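Local coordinates for protein putative cytosine/guanine deaminase (Unidentified, PDB 2PAJ) that catalyses the zinc-dependent hydrolytic deamination of 2-amino-4-hydroxypteridines such as isoxanthopterin, giving the 2,4-dihydroxypteridine and ammonium, at residues 333-336 and 340-343. Sequence-based numbering, arbitrary orientation.
Sequences IGVD and SNEA. With ZN (zinc ion), chain B.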
ATOM      1  N   ILE A 333      -5.273  -4.875  -0.972  1.00 48.66           N
ATOM      2  CA  ILE A 333      -5.338  -4.053  -2.159  1.00 49.46           C
ATOM      3  C   ILE A 333      -4.094  -3.199  -2.386  1.00 49.72           C
ATOM      4  O   ILE A 333      -3.471  -2.705  -1.453  1.00 49.01           O
ATOM      5  CB  ILE A 333      -6.608  -3.169  -2.113  1.00 49.74           C
ATOM      6  CG1 ILE A 333      -7.833  -4.075  -2.095  1.00 48.90           C
ATOM      7  CG2 ILE A 333      -6.681  -2.258  -3.325  1.00 48.17           C
ATOM      8  CD1 ILE A 333      -9.124  -3.346  -2.148  1.00 50.49           C
ATOM      9  N   GLY A 334      -3.725  -3.063  -3.649  1.00 49.88           N
ATOM     10  CA  GLY A 334      -2.581  -2.260  -3.995  1.00 49.93           C
ATOM     11  C   GLY A 334      -2.837  -1.643  -5.349  1.00 50.63           C
ATOM     12  O   GLY A 334      -3.744  -2.039  -6.057  1.00 49.32           O
ATOM     13  N   VAL A 335      -2.027  -0.660  -5.689  1.00 53.10           N
ATOM     14  CA  VAL A 335      -2.097   0.047  -6.962  1.00 56.85           C
ATOM     15  C   VAL A 335      -0.616   0.110  -7.281  1.00 60.03           C
ATOM     16  O   VAL A 335       0.128   0.719  -6.513  1.00 64.95           O
ATOM     17  CB  VAL A 335      -2.658   1.490  -6.755  1.00 56.16           C
ATOM     18  CG1 VAL A 335      -3.290   1.583  -5.402  1.00 55.87           C
ATOM     19  CG2 VAL A 335      -1.560   2.560  -6.873  1.00 56.87           C
ATOM     20  N   ASP A 336      -0.138  -0.505  -8.357  1.00 59.11           N
ATOM     21  CA  ASP A 336       1.306  -0.418  -8.557  1.00 59.52           C
ATOM     22  C   ASP A 336       1.841   0.418  -9.696  1.00 59.42           C
ATOM     23  O   ASP A 336       1.375   0.319 -10.819  1.00 63.34           O
ATOM     24  CB  ASP A 336       1.935  -1.816  -8.617  1.00 60.78           C
ATOM     25  CG  ASP A 336       1.593  -2.589  -9.888  1.00 60.98           C
ATOM     26  OD1 ASP A 336       2.539  -3.110 -10.526  1.00 63.31           O
ATOM     27  OD2 ASP A 336       0.404  -2.705 -10.239  1.00 59.91           O
ATOM     28  N   SER A 340       1.749   1.448 -15.089  1.00 50.10           N
ATOM     29  CA  SER A 340       0.754   0.458 -15.435  1.00 50.65           C
ATOM     30  C   SER A 340      -0.620   0.883 -14.938  1.00 50.24           C
ATOM     31  O   SER A 340      -1.634   0.351 -15.361  1.00 50.74           O
ATOM     32  CB  SER A 340       1.150  -0.873 -14.810  1.00 50.77           C
ATOM     33  OG  SER A 340       0.204  -1.872 -15.115  1.00 54.97           O
ATOM     34  N   ASN A 341      -0.638   1.861 -14.045  1.00 50.15           N
ATOM     35  CA  ASN A 341      -1.869   2.356 -13.465  1.00 49.13           C
ATOM     36  C   ASN A 341      -1.792   3.871 -13.305  1.00 48.58           C
ATOM     37  O   ASN A 341      -1.272   4.371 -12.314  1.00 47.62           O
ATOM     38  CB  ASN A 341      -2.081   1.680 -12.108  1.00 48.36           C
ATOM     39  CG  ASN A 341      -3.383   2.065 -11.454  1.00 48.15           C
ATOM     40  OD1 ASN A 341      -3.643   1.671 -10.324  1.00 52.94           O
ATOM     41  ND2 ASN A 341      -4.205   2.829 -12.152  1.00 44.66           N
ATOM     42  N   GLU A 342      -2.313   4.585 -14.297  1.00 48.22           N
ATOM     43  CA  GLU A 342      -2.325   6.047 -14.322  1.00 48.76           C
ATOM     44  C   GLU A 342      -3.097   6.653 -13.153  1.00 49.67           C
ATOM     45  O   GLU A 342      -2.902   7.820 -12.821  1.00 49.67           O
ATOM     46  CB  GLU A 342      -2.949   6.570 -15.626  1.00 47.88           C
ATOM     47  CG  GLU A 342      -2.194   6.285 -16.935  1.00 50.00           C
ATOM     48  CD  GLU A 342      -2.173   4.806 -17.340  1.00 52.76           C
ATOM     49  OE1 GLU A 342      -3.122   4.057 -17.024  1.00 53.21           O
ATOM     50  OE2 GLU A 342      -1.200   4.394 -18.001  1.00 55.03           O
ATOM     51  N   ALA A 343      -3.981   5.867 -12.548  1.00 49.87           N
ATOM     52  CA  ALA A 343      -4.781   6.331 -11.419  1.00 51.31           C
ATOM     53  C   ALA A 343      -4.300   5.623 -10.158  1.00 52.57           C
ATOM     54  O   ALA A 343      -5.019   4.830  -9.550  1.00 51.84           O
ATOM     55  CB  ALA A 343      -6.252   6.029 -11.671  1.00 52.77           C
TER
HETATM   56 ZN    ZN B 493       3.855  -4.428  -9.695  1.00 46.93          ZN
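Asn-341 meets both Val-335 and Asp-336 by van der Waals contact, and these touches carry most of a small, largely buried interface. The end of the Asn-341 amide lies against the CB of Val-335, the atom modelled as OD1 being 3.7 Å from it, and the two side chains run at about a right angle to each other. Because the amide is probably turned over in the model, only its packing, not the identity of that atom, is secure. CG of Asn-341 stands anti to the backbone N (chi1 -177°), which carries the amide across to the valine. Val-335, compact and nonpolar, suits this interior place, where it also packs on Met-346 and Glu-349 of the helix 346-359.

Contacts from backbone to side chain continue the packing: the carbonyl O of Asp-336 lies 3.9 Å from CB of Asn-341 and, more loosely, 4.2 Å from CB of Ser-340.

Metal coordination and hydrogen bonding occupy the side chain of Asp-336. Its OD1 binds the zinc ion at 2.0 Å, a role suited to a short side chain ending in two oxygens, one for the metal and one for a hydrogen bond. His-76, His-78 and His-248 bind the same zinc ion through NE2; His-285, also of the metal site, makes a weak hydrogen bond to OD1. The other oxygen, OD2, is hydrogen-bonded to Ser-310, a second-shell residue that helps fix the carboxylate's rotation; the short hydroxyl side chain of Ser-340 stands behind it, bonded to it in turn.

Such an aspartate, just beyond the barrel strand 331-333, is the hallmark of the amidohydrolase superfamily: a TIM-barrel metal site in which the loop after the last barrel strand supplies the acidic ligand beside histidines from other strand ends.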